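Long-range contacts in cell division protein FtsX (Streptococcus pneumoniae, PDB 6HE6), which forms with FtsE an ABC-transporter-type complex of cell division, its large extracellular loop interacting with the peptidoglycan hydrolase PcsB: residues H40-T51 with Y89-D98; V10-K18 with A106-D117. All coordinates share one frame; numbering follows the deposited sequence.

Contact 1. Residues H40-T51 with Y89-D98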
loop_
_atom_site.group_PDB
_atom_site.type_symbol
_atom_site.label_atom_id
_atom_site.label_comp_id
_atom_site.label_asym_id
_atom_site.label_seq_id
_atom_site.Cartn_x
_atom_site.Cartn_y
_atom_site.Cartn_z
ATOM N N HIS A 40 10.055 -5.372 0.401
ATOM C CA HIS A 40 9.865 -4.848 -0.956
ATOM C C HIS A 40 9.547 -5.928 -1.976
ATOM O O HIS A 40 9.598 -5.672 -3.191
ATOM C CB HIS A 40 11.084 -4.031 -1.407
ATOM C CG HIS A 40 11.026 -2.595 -0.997
ATOM N ND1 HIS A 40 9.965 -2.067 -0.296
ATOM C CD2 HIS A 40 11.881 -1.570 -1.211
ATOM C CE1 HIS A 40 10.169 -0.780 -0.090
ATOM N NE2 HIS A 40 11.329 -0.454 -0.628
ATOM N N LYS A 41 9.185 -7.130 -1.521
ATOM C CA LYS A 41 8.745 -8.180 -2.442
ATOM C C LYS A 41 7.580 -7.707 -3.300
ATOM O O LYS A 41 7.544 -7.939 -4.516
ATOM C CB LYS A 41 8.333 -9.423 -1.649
ATOM C CG LYS A 41 9.238 -10.633 -1.816
ATOM C CD LYS A 41 10.687 -10.305 -1.533
ATOM C CE LYS A 41 11.597 -11.488 -1.866
ATOM N NZ LYS A 41 11.064 -12.790 -1.364
ATOM N N VAL A 42 6.594 -7.063 -2.675
ATOM C CA VAL A 42 5.437 -6.583 -3.423
ATOM C C VAL A 42 5.780 -5.316 -4.187
ATOM O O VAL A 42 5.406 -5.169 -5.362
ATOM C CB VAL A 42 4.246 -6.362 -2.482
ATOM C CG1 VAL A 42 3.080 -5.768 -3.253
ATOM C CG2 VAL A 42 3.874 -7.679 -1.807
ATOM N N TYR A 43 6.499 -4.388 -3.539
ATOM C CA TYR A 43 6.934 -3.159 -4.199
ATOM C C TYR A 43 7.622 -3.478 -5.519
ATOM O O TYR A 43 7.255 -2.939 -6.566
ATOM C CB TYR A 43 7.867 -2.345 -3.272
ATOM C CG TYR A 43 8.578 -1.180 -3.959
ATOM C CD1 TYR A 43 7.981 0.070 -4.050
ATOM C CD2 TYR A 43 9.834 -1.345 -4.540
ATOM C CE1 TYR A 43 8.625 1.127 -4.694
ATOM C CE2 TYR A 43 10.474 -0.305 -5.181
ATOM C CZ TYR A 43 9.864 0.928 -5.247
ATOM O OH TYR A 43 10.508 1.949 -5.889
ATOM N N ASP A 44 8.580 -4.407 -5.501
ATOM C CA ASP A 44 9.405 -4.646 -6.684
ATOM C C ASP A 44 8.594 -5.216 -7.847
ATOM O O ASP A 44 8.807 -4.825 -9.000
ATOM C CB ASP A 44 10.572 -5.579 -6.353
ATOM C CG ASP A 44 11.614 -4.935 -5.474
ATOM O OD1 ASP A 44 11.662 -3.689 -5.426
ATOM O OD2 ASP A 44 12.421 -5.681 -4.876
ATOM N N SER A 45 7.657 -6.132 -7.564
ATOM C CA SER A 45 6.824 -6.710 -8.618
ATOM C C SER A 45 5.950 -5.652 -9.274
ATOM O O SER A 45 5.751 -5.672 -10.493
ATOM C CB SER A 45 5.955 -7.822 -8.040
ATOM O OG SER A 45 6.765 -8.823 -7.452
ATOM N N LEU A 46 5.397 -4.738 -8.475
ATOM C CA LEU A 46 4.649 -3.615 -9.029
ATOM C C LEU A 46 5.560 -2.705 -9.849
ATOM O O LEU A 46 5.267 -2.399 -11.011
ATOM C CB LEU A 46 3.968 -2.826 -7.899
ATOM C CG LEU A 46 2.920 -3.543 -7.033
ATOM C CD1 LEU A 46 2.540 -2.701 -5.809
ATOM C CD2 LEU A 46 1.683 -3.816 -7.858
ATOM N N LYS A 47 6.689 -2.284 -9.265
ATOM C CA LYS A 47 7.649 -1.407 -9.937
ATOM C C LYS A 47 8.202 -2.017 -11.227
ATOM O O LYS A 47 8.599 -1.276 -12.136
ATOM C CB LYS A 47 8.789 -1.075 -8.958
ATOM C CG LYS A 47 9.523 0.236 -9.210
ATOM C CD LYS A 47 8.660 1.421 -8.867
ATOM C CE LYS A 47 9.042 2.694 -9.607
ATOM N NZ LYS A 47 10.116 3.438 -8.941
ATOM N N ASN A 48 8.208 -3.342 -11.343
ATOM C CA ASN A 48 8.705 -4.004 -12.542
ATOM C C ASN A 48 7.708 -3.998 -13.692
ATOM O O ASN A 48 8.087 -4.358 -14.808
ATOM C CB ASN A 48 9.085 -5.450 -12.227
ATOM C CG ASN A 48 10.471 -5.570 -11.643
ATOM O OD1 ASN A 48 11.270 -4.634 -11.713
ATOM N ND2 ASN A 48 10.772 -6.729 -11.067
ATOM N N MET A 49 6.453 -3.628 -13.452
ATOM C CA MET A 49 5.473 -3.590 -14.528
ATOM C C MET A 49 5.732 -2.407 -15.450
ATOM O O MET A 49 5.836 -1.264 -14.998
ATOM C CB MET A 49 4.063 -3.508 -13.960
ATOM C CG MET A 49 3.692 -4.638 -13.032
ATOM S SD MET A 49 1.975 -4.433 -12.525
ATOM C CE MET A 49 1.783 -5.844 -11.411
ATOM N N SER A 50 5.813 -2.682 -16.754
ATOM C CA SER A 50 6.180 -1.640 -17.707
ATOM C C SER A 50 5.160 -0.512 -17.764
ATOM O O SER A 50 5.521 0.617 -18.114
ATOM C CB SER A 50 6.363 -2.243 -19.107
ATOM O OG SER A 50 5.401 -3.248 -19.340
ATOM N N THR A 51 3.904 -0.776 -17.425
ATOM C CA THR A 51 2.873 0.249 -17.505
ATOM C C THR A 51 2.670 1.041 -16.210
ATOM O O THR A 51 1.751 1.863 -16.159
ATOM C CB THR A 51 1.549 -0.379 -17.913
ATOM O OG1 THR A 51 1.256 -1.453 -17.023
ATOM C CG2 THR A 51 1.638 -0.931 -19.340
ATOM N N TYR A 89 -0.100 0.090 -1.355
ATOM C CA TYR A 89 0.705 0.837 -2.311
ATOM C C TYR A 89 -0.234 1.611 -3.229
ATOM O O TYR A 89 -1.248 1.077 -3.694
ATOM C CB TYR A 89 1.622 -0.090 -3.136
ATOM C CG TYR A 89 2.856 -0.529 -2.370
ATOM C CD1 TYR A 89 3.854 0.383 -2.036
ATOM C CD2 TYR A 89 3.012 -1.844 -1.966
ATOM C CE1 TYR A 89 4.984 -0.016 -1.341
ATOM C CE2 TYR A 89 4.132 -2.250 -1.260
ATOM C CZ TYR A 89 5.106 -1.325 -0.944
ATOM O OH TYR A 89 6.203 -1.709 -0.227
ATOM N N ILE A 90 0.100 2.865 -3.480
ATOM C CA ILE A 90 -0.659 3.710 -4.394
ATOM C C ILE A 90 0.106 3.691 -5.708
ATOM O O ILE A 90 1.216 4.224 -5.794
ATOM C CB ILE A 90 -0.838 5.135 -3.851
ATOM C CG1 ILE A 90 -1.287 5.139 -2.390
ATOM C CG2 ILE A 90 -1.813 5.918 -4.729
ATOM C CD1 ILE A 90 -2.726 4.678 -2.148
ATOM N N VAL A 91 -0.455 3.029 -6.713
ATOM C CA VAL A 91 0.221 2.802 -7.987
ATOM C C VAL A 91 -0.343 3.772 -9.011
ATOM O O VAL A 91 -1.568 3.925 -9.120
ATOM C CB VAL A 91 0.049 1.349 -8.459
ATOM C CG1 VAL A 91 0.757 1.109 -9.799
ATOM C CG2 VAL A 91 0.550 0.342 -7.381
ATOM N N GLU A 92 0.548 4.429 -9.756
ATOM C CA GLU A 92 0.175 5.329 -10.838
ATOM C C GLU A 92 0.455 4.644 -12.169
ATOM O O GLU A 92 1.605 4.293 -12.453
ATOM C CB GLU A 92 0.955 6.639 -10.734
ATOM C CG GLU A 92 0.741 7.587 -11.913
ATOM C CD GLU A 92 1.630 8.811 -11.824
ATOM O OE1 GLU A 92 2.640 8.740 -11.094
ATOM O OE2 GLU A 92 1.326 9.836 -12.474
ATOM N N ALA A 93 -0.592 4.449 -12.975
ATOM C CA ALA A 93 -0.475 3.863 -14.308
ATOM C C ALA A 93 0.060 4.890 -15.304
ATOM O O ALA A 93 0.000 6.092 -15.071
ATOM C CB ALA A 93 -1.828 3.344 -14.801
ATOM N N ASN A 94 0.573 4.404 -16.440
ATOM C CA ASN A 94 1.035 5.327 -17.472
ATOM C C ASN A 94 -0.129 5.942 -18.244
ATOM O O ASN A 94 -0.034 7.088 -18.696
ATOM C CB ASN A 94 1.985 4.611 -18.441
ATOM C CG ASN A 94 3.447 4.644 -17.983
ATOM O OD1 ASN A 94 3.860 5.507 -17.201
ATOM N ND2 ASN A 94 4.233 3.689 -18.468
ATOM N N ALA A 95 -1.224 5.204 -18.411
ATOM C CA ALA A 95 -2.399 5.681 -19.120
ATOM C C ALA A 95 -3.619 5.081 -18.451
ATOM O O ALA A 95 -3.508 4.039 -17.791
ATOM C CB ALA A 95 -2.366 5.290 -20.608
ATOM N N PRO A 96 -4.786 5.708 -18.588
ATOM C CA PRO A 96 -6.005 5.094 -18.034
ATOM C C PRO A 96 -6.234 3.668 -18.503
ATOM O O PRO A 96 -6.635 2.817 -17.700
ATOM C CB PRO A 96 -7.117 6.047 -18.508
ATOM C CG PRO A 96 -6.438 7.365 -18.683
ATOM C CD PRO A 96 -5.034 7.055 -19.136
ATOM N N ASN A 97 -5.944 3.366 -19.773
ATOM C CA ASN A 97 -6.248 2.047 -20.320
ATOM C C ASN A 97 -5.392 0.935 -19.723
ATOM O O ASN A 97 -5.780 -0.236 -19.812
ATOM C CB ASN A 97 -6.092 2.071 -21.840
ATOM C CG ASN A 97 -7.258 2.756 -22.521
ATOM O OD1 ASN A 97 -8.269 3.056 -21.883
ATOM N ND2 ASN A 97 -7.119 3.032 -23.812
ATOM N N ASP A 98 -4.239 1.268 -19.135
ATOM C CA ASP A 98 -3.380 0.280 -18.488
ATOM C C ASP A 98 -3.888 -0.157 -17.123
ATOM O O ASP A 98 -3.350 -1.124 -16.559
ATOM C CB ASP A 98 -1.955 0.825 -18.313
ATOM C CG ASP A 98 -1.312 1.238 -19.620
ATOM O OD1 ASP A 98 -1.451 0.518 -20.626
ATOM O OD2 ASP A 98 -0.645 2.288 -19.633
#
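The Y89 ring packs against helix 41-47, with Y43 CA over one of its faces. L46 CD1 and V42 CG1 approach the same ring obliquely. Y89 CE1 comes to the edge of the Y43 ring, near its plane, 4.0 Å from Y43 CD1. H40 NE2 lies over one face of the Y43 ring and K47 CB over the opposite face, both offset toward the rim. D44 OD1 lies at the edge of this ring, in its plane.

The two tyrosine side chains cross at about a right angle, and Y43 CB sits 3.8 Å from Y89 CZ. Y89 turns its CG beside its own backbone N (chi1 -78°), which sends the ring along the sheet-facing side of the helix toward its N-terminal end. There its OH is hydrogen-bonded to D22 OD2, the atom that also accepts Y43 N. D22 OD1 takes V42 N, so one carboxylate ties the ring to the start of the helix. Further along, L46 CD1 bridges Y89 CB at 3.8 Å and V91 CG2 at 4.0 Å.

Beyond the helix, T51 O accepts the backbone amide N94 N at 2.8 Å in a bent bond (142° at the hydrogen). T51 CG2 packs on the D98 carboxylate, 3.6 Å from D98 OD1.

Helix 41-47 and strand 89-93 run almost parallel, 7° apart, with their axes 10.5 Å from each other. The arrangement is a helix on one face of the antiparallel sheet. L46 and V91 both reach V14 of strand 11-16, Y43 and Y89 touch V55 of strand 52-58, and A93 and T51 meet I102 of helix 99-107.

Contact 2. Residues V10-K18 with A106-D117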
loop_
_atom_site.group_PDB
_atom_site.type_symbol
_atom_site.label_atom_id
_atom_site.label_comp_id
_atom_site.label_asym_id
_atom_site.label_seq_id
_atom_site.Cartn_x
_atom_site.Cartn_y
_atom_site.Cartn_z
ATOM N N VAL A 10 -6.072 6.990 -13.113
ATOM C CA VAL A 10 -4.803 6.327 -13.377
ATOM C C VAL A 10 -4.289 5.725 -12.073
ATOM O O VAL A 10 -3.206 5.138 -12.021
ATOM C CB VAL A 10 -3.822 7.336 -14.009
ATOM C CG1 VAL A 10 -3.058 8.153 -12.964
ATOM C CG2 VAL A 10 -2.926 6.679 -14.995
ATOM N N ARG A 11 -5.083 5.828 -11.021
ATOM C CA ARG A 11 -4.679 5.360 -9.704
ATOM C C ARG A 11 -5.177 3.936 -9.496
ATOM O O ARG A 11 -6.326 3.615 -9.821
ATOM C CB ARG A 11 -5.216 6.309 -8.633
ATOM C CG ARG A 11 -4.985 5.897 -7.195
ATOM C CD ARG A 11 -6.250 6.112 -6.376
ATOM N NE ARG A 11 -7.159 4.981 -6.540
ATOM C CZ ARG A 11 -8.290 5.022 -7.238
ATOM N NH1 ARG A 11 -8.662 6.147 -7.837
ATOM N NH2 ARG A 11 -9.049 3.936 -7.342
ATOM N N VAL A 12 -4.294 3.074 -8.997
ATOM C CA VAL A 12 -4.662 1.747 -8.528
ATOM C C VAL A 12 -4.110 1.593 -7.121
ATOM O O VAL A 12 -2.958 1.952 -6.858
ATOM C CB VAL A 12 -4.130 0.624 -9.441
ATOM C CG1 VAL A 12 -4.407 -0.724 -8.824
ATOM C CG2 VAL A 12 -4.778 0.688 -10.805
ATOM N N VAL A 13 -4.939 1.090 -6.211
ATOM C CA VAL A 13 -4.557 0.909 -4.818
ATOM C C VAL A 13 -4.394 -0.580 -4.582
ATOM O O VAL A 13 -5.287 -1.371 -4.911
ATOM C CB VAL A 13 -5.591 1.513 -3.848
ATOM C CG1 VAL A 13 -5.120 1.345 -2.424
ATOM C CG2 VAL A 13 -5.814 2.972 -4.155
ATOM N N VAL A 14 -3.246 -0.961 -4.041
ATOM C CA VAL A 14 -2.886 -2.351 -3.832
ATOM C C VAL A 14 -2.749 -2.570 -2.333
ATOM O O VAL A 14 -1.826 -2.037 -1.710
ATOM C CB VAL A 14 -1.592 -2.715 -4.566
ATOM C CG1 VAL A 14 -1.223 -4.175 -4.287
ATOM C CG2 VAL A 14 -1.760 -2.494 -6.036
ATOM N N TYR A 15 -3.658 -3.355 -1.751
ATOM C CA TYR A 15 -3.669 -3.605 -0.311
ATOM C C TYR A 15 -2.840 -4.831 0.028
ATOM O O TYR A 15 -2.916 -5.848 -0.660
ATOM C CB TYR A 15 -5.103 -3.784 0.197
ATOM C CG TYR A 15 -5.905 -2.534 0.032
ATOM C CD1 TYR A 15 -5.786 -1.496 0.935
ATOM C CD2 TYR A 15 -6.750 -2.369 -1.047
ATOM C CE1 TYR A 15 -6.498 -0.328 0.777
ATOM C CE2 TYR A 15 -7.468 -1.208 -1.210
ATOM C CZ TYR A 15 -7.331 -0.188 -0.294
ATOM O OH TYR A 15 -8.049 0.969 -0.451
ATOM N N ILE A 16 -2.046 -4.727 1.093
ATOM C CA ILE A 16 -1.072 -5.750 1.461
ATOM C C ILE A 16 -1.688 -6.619 2.545
ATOM O O ILE A 16 -2.391 -6.104 3.427
ATOM C CB ILE A 16 0.251 -5.121 1.949
ATOM C CG1 ILE A 16 0.862 -4.232 0.875
ATOM C CG2 ILE A 16 1.268 -6.203 2.333
ATOM C CD1 ILE A 16 1.761 -3.158 1.442
ATOM N N ARG A 17 -1.436 -7.938 2.479
ATOM C CA ARG A 17 -1.906 -8.854 3.516
ATOM C C ARG A 17 -1.438 -8.388 4.888
ATOM O O ARG A 17 -0.309 -7.918 5.050
ATOM C CB ARG A 17 -1.399 -10.284 3.263
ATOM C CG ARG A 17 -2.069 -11.016 2.100
ATOM C CD ARG A 17 -2.055 -12.511 2.325
ATOM N NE ARG A 17 -2.707 -12.839 3.586
ATOM C CZ ARG A 17 -2.375 -13.866 4.359
ATOM N NH1 ARG A 17 -1.388 -14.676 4.001
ATOM N NH2 ARG A 17 -3.023 -14.081 5.495
ATOM N N LYS A 18 -2.309 -8.548 5.885
ATOM C CA LYS A 18 -2.071 -7.972 7.205
ATOM C C LYS A 18 -0.849 -8.560 7.903
ATOM O O LYS A 18 -0.347 -7.961 8.857
ATOM C CB LYS A 18 -3.316 -8.154 8.077
ATOM C CG LYS A 18 -4.150 -6.889 8.230
ATOM C CD LYS A 18 -5.269 -7.069 9.246
ATOM C CE LYS A 18 -5.916 -5.732 9.596
ATOM N NZ LYS A 18 -4.912 -4.655 9.885
ATOM N N ALA A 106 -1.755 -7.359 -10.392
ATOM C CA ALA A 106 -1.422 -7.053 -9.002
ATOM C C ALA A 106 -2.061 -8.045 -8.038
ATOM O O ALA A 106 -1.450 -8.411 -7.028
ATOM C CB ALA A 106 -1.841 -5.627 -8.652
ATOM N N LYS A 107 -3.293 -8.487 -8.314
ATOM C CA LYS A 107 -3.921 -9.434 -7.396
ATOM C C LYS A 107 -3.176 -10.767 -7.394
ATOM O O LYS A 107 -3.278 -11.520 -6.421
ATOM C CB LYS A 107 -5.412 -9.631 -7.743
ATOM C CG LYS A 107 -6.386 -9.783 -6.523
ATOM C CD LYS A 107 -5.896 -10.802 -5.492
ATOM C CE LYS A 107 -6.888 -11.124 -4.390
ATOM N NZ LYS A 107 -6.138 -11.698 -3.228
ATOM N N LYS A 108 -2.378 -11.045 -8.426
ATOM C CA LYS A 108 -1.632 -12.294 -8.530
ATOM C C LYS A 108 -0.293 -12.266 -7.801
ATOM O O LYS A 108 0.376 -13.298 -7.731
ATOM C CB LYS A 108 -1.421 -12.647 -10.005
ATOM C CG LYS A 108 -2.706 -13.112 -10.672
ATOM C CD LYS A 108 -2.440 -13.949 -11.901
ATOM C CE LYS A 108 -2.386 -13.077 -13.136
ATOM N NZ LYS A 108 -3.138 -13.688 -14.264
ATOM N N ILE A 109 0.117 -11.126 -7.255
ATOM C CA ILE A 109 1.356 -11.051 -6.490
ATOM C C ILE A 109 1.114 -11.633 -5.104
ATOM O O ILE A 109 0.126 -11.296 -4.442
ATOM C CB ILE A 109 1.844 -9.598 -6.391
ATOM C CG1 ILE A 109 2.102 -9.016 -7.788
ATOM C CG2 ILE A 109 3.088 -9.535 -5.507
ATOM C CD1 ILE A 109 2.439 -7.536 -7.797
ATOM N N GLU A 110 1.998 -12.517 -4.653
ATOM C CA GLU A 110 1.790 -13.073 -3.326
ATOM C C GLU A 110 2.161 -12.037 -2.279
ATOM O O GLU A 110 3.209 -11.386 -2.363
ATOM C CB GLU A 110 2.576 -14.364 -3.125
ATOM C CG GLU A 110 2.005 -15.257 -1.998
ATOM C CD GLU A 110 0.480 -15.131 -1.806
ATOM O OE1 GLU A 110 -0.289 -15.334 -2.772
ATOM O OE2 GLU A 110 0.052 -14.846 -0.670
ATOM N N GLY A 111 1.288 -11.890 -1.296
ATOM C CA GLY A 111 1.308 -10.813 -0.341
ATOM C C GLY A 111 0.215 -9.788 -0.559
ATOM O O GLY A 111 -0.160 -9.092 0.391
ATOM N N VAL A 112 -0.312 -9.683 -1.780
ATOM C CA VAL A 112 -1.392 -8.743 -2.078
ATOM C C VAL A 112 -2.703 -9.320 -1.548
ATOM O O VAL A 112 -3.089 -10.438 -1.905
ATOM C CB VAL A 112 -1.489 -8.469 -3.586
ATOM C CG1 VAL A 112 -2.821 -7.801 -3.927
ATOM C CG2 VAL A 112 -0.326 -7.621 -4.056
ATOM N N SER A 113 -3.394 -8.562 -0.690
ATOM C CA SER A 113 -4.681 -9.007 -0.160
ATOM C C SER A 113 -5.819 -8.660 -1.105
ATOM O O SER A 113 -6.668 -9.503 -1.399
ATOM C CB SER A 113 -4.946 -8.386 1.210
ATOM O OG SER A 113 -6.329 -8.453 1.518
ATOM N N GLU A 114 -5.840 -7.425 -1.591
ATOM C CA GLU A 114 -6.891 -6.949 -2.472
ATOM C C GLU A 114 -6.358 -5.780 -3.282
ATOM O O GLU A 114 -5.382 -5.135 -2.903
ATOM C CB GLU A 114 -8.130 -6.519 -1.692
ATOM C CG GLU A 114 -9.389 -6.948 -2.376
ATOM C CD GLU A 114 -9.688 -8.390 -2.094
ATOM O OE1 GLU A 114 -9.840 -8.725 -0.901
ATOM O OE2 GLU A 114 -9.743 -9.188 -3.056
ATOM N N VAL A 115 -7.020 -5.510 -4.398
ATOM C CA VAL A 115 -6.658 -4.403 -5.275
ATOM C C VAL A 115 -7.925 -3.654 -5.668
ATOM O O VAL A 115 -8.914 -4.267 -6.082
ATOM C CB VAL A 115 -5.899 -4.883 -6.528
ATOM C CG1 VAL A 115 -6.591 -6.079 -7.148
ATOM C CG2 VAL A 115 -5.803 -3.768 -7.542
ATOM N N GLN A 116 -7.891 -2.332 -5.526
ATOM C CA GLN A 116 -8.989 -1.450 -5.897
ATOM C C GLN A 116 -8.599 -0.656 -7.138
ATOM O O GLN A 116 -7.485 -0.129 -7.229
ATOM C CB GLN A 116 -9.327 -0.506 -4.735
ATOM C CG GLN A 116 -9.751 0.875 -5.169
ATOM C CD GLN A 116 -9.961 1.831 -4.013
ATOM O OE1 GLN A 116 -9.588 1.547 -2.873
ATOM N NE2 GLN A 116 -10.511 3.002 -4.315
ATOM N N ASP A 117 -9.504 -0.582 -8.106
ATOM C CA ASP A 117 -9.206 0.187 -9.309
ATOM C C ASP A 117 -10.086 1.429 -9.392
ATOM O O ASP A 117 -10.848 1.721 -8.468
ATOM C CB ASP A 117 -9.372 -0.676 -10.566
ATOM C CG ASP A 117 -10.805 -1.114 -10.795
ATOM O OD1 ASP A 117 -11.661 -0.889 -9.910
ATOM O OD2 ASP A 117 -11.079 -1.681 -11.873
#
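Strands 11-16 and 112-116 pair antiparallel at 154°, with V13-Q116 a hydrogen-bonded pair and V14-V115 a non-hydrogen-bonded one. Q116 N reaches V13 O at 2.8 Å, and V13 N returns a bond to Q116 O. Y15 meets a classic beta bulge made by S113 and E114. Y15 O accepts S113 N at 2.8 Å and, weakly, E114 N, while Y15 N donates to E114 O.

Y15 has CG beside its backbone N (chi1 -64°), and its ring reaches along the sheet face to Q116. Y15 OH gives a 2.9 Å hydrogen bond to Q116 OE1, nearly along the C=O axis. Ring and amide are nearly coplanar, and OE1 lies at the ring edge, in its plane. V13 and E114 share this face.

The other face is apolar and carries the helices. The core is beta-alpha-beta-beta-alpha-beta with strand order 2-3-1-4, a ferredoxin-like fold. This pairing joins its first strand to its last, an edge strand. V14 CG1 packs on V112 CG2 at 3.6 Å. V14 CG2 meets A106 CB of helix 99-107. V12 CG1 touches V115 CG2 at 3.6 Å.

G111 is the third residue of a type II turn, I109 to V112. Its phi of 107° would press a CB against E110 O, which suits glycine. G111 O accepts R17 N at 2.7 Å, and R17 CG packs alongside that oxygen. The R17 guanidinium turns to a salt bridge with D19.

Contacts 1 and 2 share one four-stranded sheet, and their centres are about 10 Å apart. Strands 88-93 and 11-16 are neighbours in it: V91 N lies 2.7 Å from V12 O and Y89 N 2.8 Å from V14 O, both probable hydrogen bonds. Side chains join them too, with Y89 CE2 3.7 Å from I16 CD1 and S45 CB 3.5 Å from I109 CD1. Along the chain, contact 1 is nested inside the loop closed by contact 2. The dodecane-trimethylamine is bound in a pocket lined by Y64, F78, E79, D81, N83 and P84. In contact 2, the side chain of Y15 is about 12 Å from the bound dodecane-trimethylamine.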